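Local atomic coordinates of dihydroorotase (Saccharomyces cerevisiae S288C, PDB entry 6L0A), a protein that catalyses the zinc-dependent, reversible interconversion of N-carbamoyl-L-aspartate and dihydroorotate, the third step of de novo pyrimidine biosynthesis. Residues I284-E292 with P348-V359. Numbering follows the deposited sequence.
Sequences IPYIAQVFE and PFKAGDKLSWSV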
ATOM      1  N   ILE C 284     -13.772 -22.004   0.580  1.00 16.49           N
ATOM      2  CA  ILE C 284     -15.216 -21.882   0.747  1.00 16.00           C
ATOM      3  C   ILE C 284     -15.569 -21.358   2.140  1.00 15.98           C
ATOM      4  O   ILE C 284     -16.444 -20.485   2.248  1.00 18.06           O
ATOM      5  CB  ILE C 284     -15.925 -23.214   0.446  1.00 18.30           C
ATOM      6  CG1 ILE C 284     -15.639 -23.631  -1.000  1.00 17.23           C
ATOM      7  CG2 ILE C 284     -17.424 -23.053   0.645  1.00 20.55           C
ATOM      8  CD1 ILE C 284     -16.217 -22.666  -2.029  1.00 20.46           C
ATOM      9  N   PRO C 285     -14.944 -21.842   3.224  1.00 16.99           N
ATOM     10  CA  PRO C 285     -15.187 -21.210   4.540  1.00 20.00           C
ATOM     11  C   PRO C 285     -14.991 -19.694   4.573  1.00 20.45           C
ATOM     12  O   PRO C 285     -15.766 -19.014   5.260  1.00 21.07           O
ATOM     13  CB  PRO C 285     -14.192 -21.931   5.456  1.00 21.73           C
ATOM     14  CG  PRO C 285     -14.030 -23.283   4.837  1.00 25.53           C
ATOM     15  CD  PRO C 285     -14.100 -23.049   3.350  1.00 19.17           C
ATOM     16  N   TYR C 286     -13.998 -19.136   3.857  1.00 19.12           N
ATOM     17  CA  TYR C 286     -13.862 -17.678   3.798  1.00 16.58           C
ATOM     18  C   TYR C 286     -15.118 -17.040   3.225  1.00 15.61           C
ATOM     19  O   TYR C 286     -15.641 -16.054   3.760  1.00 17.27           O
ATOM     20  CB  TYR C 286     -12.663 -17.258   2.930  1.00 17.42           C
ATOM     21  CG  TYR C 286     -11.279 -17.586   3.431  1.00 14.69           C
ATOM     22  CD1 TYR C 286     -10.851 -17.183   4.694  1.00 18.99           C
ATOM     23  CD2 TYR C 286     -10.381 -18.262   2.620  1.00 17.08           C
ATOM     24  CE1 TYR C 286      -9.578 -17.476   5.135  1.00 17.41           C
ATOM     25  CE2 TYR C 286      -9.103 -18.557   3.043  1.00 17.60           C
ATOM     26  CZ  TYR C 286      -8.707 -18.161   4.310  1.00 14.95           C
ATOM     27  OH  TYR C 286      -7.444 -18.462   4.723  1.00 15.94           O
ATOM     28  N   ILE C 287     -15.591 -17.565   2.094  1.00 15.88           N
ATOM     29  CA  ILE C 287     -16.750 -16.981   1.435  1.00 16.78           C
ATOM     30  C   ILE C 287     -17.990 -17.124   2.314  1.00 16.58           C
ATOM     31  O   ILE C 287     -18.831 -16.220   2.388  1.00 16.96           O
ATOM     32  CB  ILE C 287     -16.946 -17.635   0.057  1.00 15.48           C
ATOM     33  CG1 ILE C 287     -15.699 -17.411  -0.811  1.00 15.22           C
ATOM     34  CG2 ILE C 287     -18.175 -17.073  -0.612  1.00 17.08           C
ATOM     35  CD1 ILE C 287     -15.440 -15.944  -1.115  1.00 16.28           C
ATOM     36  N   ALA C 288     -18.122 -18.270   2.981  1.00 19.27           N
ATOM     37  CA  ALA C 288     -19.261 -18.494   3.862  1.00 22.85           C
ATOM     38  C   ALA C 288     -19.291 -17.464   4.980  1.00 19.20           C
ATOM     39  O   ALA C 288     -20.365 -17.009   5.390  1.00 24.50           O
ATOM     40  CB  ALA C 288     -19.202 -19.909   4.430  1.00 21.06           C
ATOM     41  N   GLN C 289     -18.117 -17.060   5.467  1.00 22.92           N
ATOM     42  CA  GLN C 289     -18.060 -16.012   6.480  1.00 20.80           C
ATOM     43  C   GLN C 289     -18.761 -14.751   5.996  1.00 26.43           C
ATOM     44  O   GLN C 289     -19.546 -14.136   6.732  1.00 24.51           O
ATOM     45  CB  GLN C 289     -16.603 -15.720   6.842  1.00 23.91           C
ATOM     46  CG  GLN C 289     -16.425 -14.990   8.171  1.00 24.74           C
ATOM     47  CD  GLN C 289     -17.015 -15.771   9.324  1.00 33.68           C
ATOM     48  OE1 GLN C 289     -16.772 -16.975   9.463  1.00 30.11           O
ATOM     49  NE2 GLN C 289     -17.796 -15.092  10.163  1.00 40.66           N
ATOM     50  N   VAL C 290     -18.499 -14.359   4.750  1.00 19.36           N
ATOM     51  CA  VAL C 290     -19.078 -13.137   4.202  1.00 21.76           C
ATOM     52  C   VAL C 290     -20.582 -13.279   4.033  1.00 22.63           C
ATOM     53  O   VAL C 290     -21.353 -12.382   4.397  1.00 23.48           O
ATOM     54  CB  VAL C 290     -18.397 -12.787   2.869  1.00 19.17           C
ATOM     55  CG1 VAL C 290     -19.048 -11.549   2.246  1.00 17.73           C
ATOM     56  CG2 VAL C 290     -16.909 -12.597   3.098  1.00 17.84           C
ATOM     57  N   PHE C 291     -21.026 -14.402   3.465  1.00 20.99           N
ATOM     58  CA  PHE C 291     -22.450 -14.564   3.209  1.00 23.87           C
ATOM     59  C   PHE C 291     -23.243 -14.675   4.509  1.00 23.20           C
ATOM     60  O   PHE C 291     -24.377 -14.194   4.583  1.00 25.69           O
ATOM     61  CB  PHE C 291     -22.681 -15.783   2.318  1.00 23.80           C
ATOM     62  CG  PHE C 291     -22.444 -15.515   0.848  1.00 24.88           C
ATOM     63  CD1 PHE C 291     -21.161 -15.294   0.364  1.00 25.74           C
ATOM     64  CD2 PHE C 291     -23.504 -15.489  -0.044  1.00 21.70           C
ATOM     65  CE1 PHE C 291     -20.941 -15.060  -0.987  1.00 21.42           C
ATOM     66  CE2 PHE C 291     -23.295 -15.248  -1.397  1.00 25.03           C
ATOM     67  CZ  PHE C 291     -22.002 -15.034  -1.868  1.00 20.13           C
ATOM     68  N   GLU C 292     -22.651 -15.262   5.544  1.00 20.93           N
ATOM     69  CA  GLU C 292     -23.303 -15.288   6.850  1.00 29.98           C
ATOM     70  C   GLU C 292     -23.437 -13.882   7.418  1.00 30.50           C
ATOM     71  O   GLU C 292     -24.527 -13.461   7.827  1.00 30.49           O
ATOM     72  CB  GLU C 292     -22.517 -16.177   7.808  1.00 27.64           C
ATOM     73  CG  GLU C 292     -22.962 -16.024   9.256  1.00 37.24           C
ATOM     74  CD  GLU C 292     -22.819 -17.299  10.044  1.00 40.88           C
ATOM     75  OE1 GLU C 292     -21.677 -17.785  10.182  1.00 45.99           O
ATOM     76  OE2 GLU C 292     -23.852 -17.817  10.523  1.00 51.71           O
ATOM     77  N   PRO C 348      -1.257 -18.170   5.242  1.00 22.44           N
ATOM     78  CA  PRO C 348      -2.602 -18.138   4.666  1.00 18.78           C
ATOM     79  C   PRO C 348      -3.323 -16.836   4.976  1.00 23.78           C
ATOM     80  O   PRO C 348      -3.016 -16.122   5.938  1.00 20.63           O
ATOM     81  CB  PRO C 348      -3.297 -19.322   5.347  1.00 22.23           C
ATOM     82  CG  PRO C 348      -2.634 -19.361   6.726  1.00 23.43           C
ATOM     83  CD  PRO C 348      -1.196 -19.002   6.465  1.00 23.62           C
ATOM     84  N   PHE C 349      -4.307 -16.540   4.129  1.00 16.45           N
ATOM     85  CA  PHE C 349      -5.183 -15.402   4.351  1.00 17.58           C
ATOM     86  C   PHE C 349      -5.846 -15.493   5.722  1.00 21.76           C
ATOM     87  O   PHE C 349      -6.343 -16.555   6.116  1.00 19.29           O
ATOM     88  CB  PHE C 349      -6.242 -15.361   3.247  1.00 17.99           C
ATOM     89  CG  PHE C 349      -7.183 -14.212   3.344  1.00 18.33           C
ATOM     90  CD1 PHE C 349      -6.708 -12.913   3.408  1.00 16.53           C
ATOM     91  CD2 PHE C 349      -8.553 -14.431   3.360  1.00 14.87           C
ATOM     92  CE1 PHE C 349      -7.579 -11.861   3.496  1.00 18.94           C
ATOM     93  CE2 PHE C 349      -9.432 -13.384   3.436  1.00 20.35           C
ATOM     94  CZ  PHE C 349      -8.947 -12.093   3.508  1.00 19.37           C
ATOM     95  N   LYS C 350      -5.838 -14.377   6.452  1.00 17.94           N
ATOM     96  CA  LYS C 350      -6.525 -14.253   7.743  1.00 21.86           C
ATOM     97  C   LYS C 350      -5.970 -15.228   8.774  1.00 23.52           C
ATOM     98  O   LYS C 350      -6.704 -15.706   9.646  1.00 24.50           O
ATOM     99  CB  LYS C 350      -8.037 -14.438   7.597  1.00 17.30           C
ATOM    100  CG  LYS C 350      -8.763 -13.198   7.092  1.00 23.22           C
ATOM    101  CD  LYS C 350     -10.220 -13.477   6.795  1.00 21.55           C
ATOM    102  CE  LYS C 350     -10.960 -13.988   8.027  1.00 26.67           C
ATOM    103  NZ  LYS C 350     -11.224 -12.901   9.016  1.00 24.11           N
ATOM    104  N   ALA C 351      -4.674 -15.509   8.677  1.00 19.97           N
ATOM    105  CA  ALA C 351      -4.005 -16.425   9.589  1.00 24.62           C
ATOM    106  C   ALA C 351      -4.312 -16.077  11.042  1.00 31.54           C
ATOM    107  O   ALA C 351      -4.237 -14.913  11.447  1.00 22.28           O
ATOM    108  CB  ALA C 351      -2.498 -16.388   9.342  1.00 22.25           C
ATOM    109  N   GLY C 352      -4.703 -17.099  11.813  1.00 27.93           N
ATOM    110  CA  GLY C 352      -5.027 -16.933  13.212  1.00 26.90           C
ATOM    111  C   GLY C 352      -6.463 -16.567  13.506  1.00 31.87           C
ATOM    112  O   GLY C 352      -6.860 -16.602  14.679  1.00 31.55           O
ATOM    113  N   ASP C 353      -7.258 -16.223  12.493  1.00 25.93           N
ATOM    114  CA  ASP C 353      -8.619 -15.770  12.734  1.00 26.98           C
ATOM    115  C   ASP C 353      -9.570 -16.951  12.911  1.00 25.07           C
ATOM    116  O   ASP C 353      -9.238 -18.106  12.635  1.00 26.62           O
ATOM    117  CB  ASP C 353      -9.113 -14.893  11.588  1.00 27.59           C
ATOM    118  CG  ASP C 353      -8.448 -13.535  11.562  1.00 32.34           C
ATOM    119  OD1 ASP C 353      -7.655 -13.237  12.483  1.00 34.88           O
ATOM    120  OD2 ASP C 353      -8.729 -12.767  10.618  1.00 29.43           O
ATOM    121  N   LYS C 354     -10.782 -16.629  13.361  1.00 31.32           N
ATOM    122  CA  LYS C 354     -11.870 -17.591  13.478  1.00 32.09           C
ATOM    123  C   LYS C 354     -12.725 -17.589  12.220  1.00 26.99           C
ATOM    124  O   LYS C 354     -12.960 -16.537  11.619  1.00 31.57           O
ATOM    125  CB  LYS C 354     -12.762 -17.256  14.676  1.00 35.93           C
ATOM    126  CG  LYS C 354     -12.312 -17.813  16.004  1.00 44.31           C
ATOM    127  CD  LYS C 354     -13.323 -17.454  17.086  1.00 44.71           C
ATOM    128  CE  LYS C 354     -12.651 -16.778  18.269  1.00 50.23           C
ATOM    129  NZ  LYS C 354     -12.236 -15.383  17.951  1.00 53.07           N
ATOM    130  N   LEU C 355     -13.201 -18.775  11.840  1.00 32.13           N
ATOM    131  CA  LEU C 355     -14.189 -18.949  10.782  1.00 33.78           C
ATOM    132  C   LEU C 355     -15.368 -19.726  11.352  1.00 29.27           C
ATOM    133  O   LEU C 355     -15.171 -20.721  12.053  1.00 30.20           O
ATOM    134  CB  LEU C 355     -13.592 -19.685   9.577  1.00 32.12           C
ATOM    135  CG  LEU C 355     -12.532 -18.937   8.761  1.00 27.23           C
ATOM    136  CD1 LEU C 355     -12.034 -19.803   7.624  1.00 24.89           C
ATOM    137  CD2 LEU C 355     -13.119 -17.650   8.231  1.00 29.66           C
ATOM    138  N   SER C 356     -16.587 -19.270  11.056  1.00 30.95           N
ATOM    139  CA  SER C 356     -17.780 -19.888  11.632  1.00 32.20           C
ATOM    140  C   SER C 356     -18.126 -21.232  10.996  1.00 34.74           C
ATOM    141  O   SER C 356     -18.874 -22.012  11.600  1.00 32.44           O
ATOM    142  CB  SER C 356     -18.981 -18.945  11.496  1.00 35.40           C
ATOM    143  OG  SER C 356     -18.924 -17.884  12.437  1.00 37.63           O
ATOM    144  N   TRP C 357     -17.606 -21.522   9.805  1.00 31.34           N
ATOM    145  CA  TRP C 357     -17.991 -22.703   9.048  1.00 32.57           C
ATOM    146  C   TRP C 357     -16.783 -23.566   8.709  1.00 30.29           C
ATOM    147  O   TRP C 357     -15.644 -23.098   8.665  1.00 35.75           O
ATOM    148  CB  TRP C 357     -18.698 -22.317   7.752  1.00 29.42           C
ATOM    149  CG  TRP C 357     -19.936 -21.547   7.962  1.00 31.46           C
ATOM    150  CD1 TRP C 357     -20.041 -20.205   8.147  1.00 28.27           C
ATOM    151  CD2 TRP C 357     -21.264 -22.069   8.006  1.00 32.58           C
ATOM    152  NE1 TRP C 357     -21.357 -19.852   8.298  1.00 36.30           N
ATOM    153  CE2 TRP C 357     -22.130 -20.981   8.216  1.00 37.87           C
ATOM    154  CE3 TRP C 357     -21.807 -23.354   7.887  1.00 32.20           C
ATOM    155  CZ2 TRP C 357     -23.513 -21.136   8.316  1.00 38.69           C
ATOM    156  CZ3 TRP C 357     -23.180 -23.506   7.982  1.00 34.34           C
ATOM    157  CH2 TRP C 357     -24.016 -22.405   8.190  1.00 32.47           C
ATOM    158  N   SER C 358     -17.061 -24.842   8.459  1.00 31.89           N
ATOM    159  CA  SER C 358     -16.083 -25.811   7.987  1.00 26.66           C
ATOM    160  C   SER C 358     -16.670 -26.496   6.758  1.00 27.93           C
ATOM    161  O   SER C 358     -17.853 -26.334   6.449  1.00 30.85           O
ATOM    162  CB  SER C 358     -15.731 -26.838   9.075  1.00 35.96           C
ATOM    163  OG  SER C 358     -15.424 -26.194  10.305  1.00 33.91           O
ATOM    164  N   VAL C 359     -15.849 -27.263   6.047  1.00 27.70           N
ATOM    165  CA  VAL C 359     -16.303 -27.911   4.818  1.00 29.31           C
ATOM    166  C   VAL C 359     -15.834 -29.360   4.809  1.00 28.40           C
ATOM    167  O   VAL C 359     -14.713 -29.669   5.228  1.00 31.69           O
ATOM    168  CB  VAL C 359     -15.828 -27.155   3.550  1.00 27.27           C
ATOM    169  CG1 VAL C 359     -14.317 -27.218   3.400  1.00 23.72           C
ATOM    170  CG2 VAL C 359     -16.522 -27.703   2.297  1.00 26.14           C
TER
HETATM  171  O   HOH W   1     -16.956 -19.283   7.833  1.00 27.96           O
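Tyr286 reaches from the helix to Phe349, touching both its ring and its carbonyl. From CB, CG stands beside the backbone N and anti to the carbonyl carbon (chi1 -67°), which sends the ring out to Phe349. CD1 then passes Leu355 CD1 at 4.1 Å, and the Phe349 ring turns its edge to one face of the tyrosine, the planes 65° apart and CD2 of Phe349 3.7 Å from CE1 of Tyr286. CZ lies 3.4 Å from Phe349 O, and OH donates to that oxygen at 2.6 Å, tilted out of the carbonyl plane. A phenylalanine here could keep the edge-to-face pair but would probably leave Phe349 O without its hydroxyl donor. Phe349 is second in the type II turn Pro348-Ala351, which overlaps another, Lys350-Asp353, ahead of strand 354-362 of the small antiparallel sheet. Helix 283-293 packs on this sheet: Ile284 and Ala288 touch Leu327, and Pro285 CB meets Leu355 CD1 at 3.7 Å. In this TIM-barrel amidohydrolase the Phe349 side chain lies about 11 Å from that of Asp258, a zinc ligand. Gln289 OE1 accepts the N-H of Ser356 at 2.8 Å, nearly straight (173°) and in the carbonyl plane. The same oxygen takes a second bond from a water that also donates to Pro285 O and accepts a weak bond from Trp357 N. Ala288 CB packs against Trp357 CD1. Glu292 OE1 takes a weak, bent bond from Trp357 NE1 (2.8 Å); its other oxygen, OE2, forms a salt bridge with Lys329.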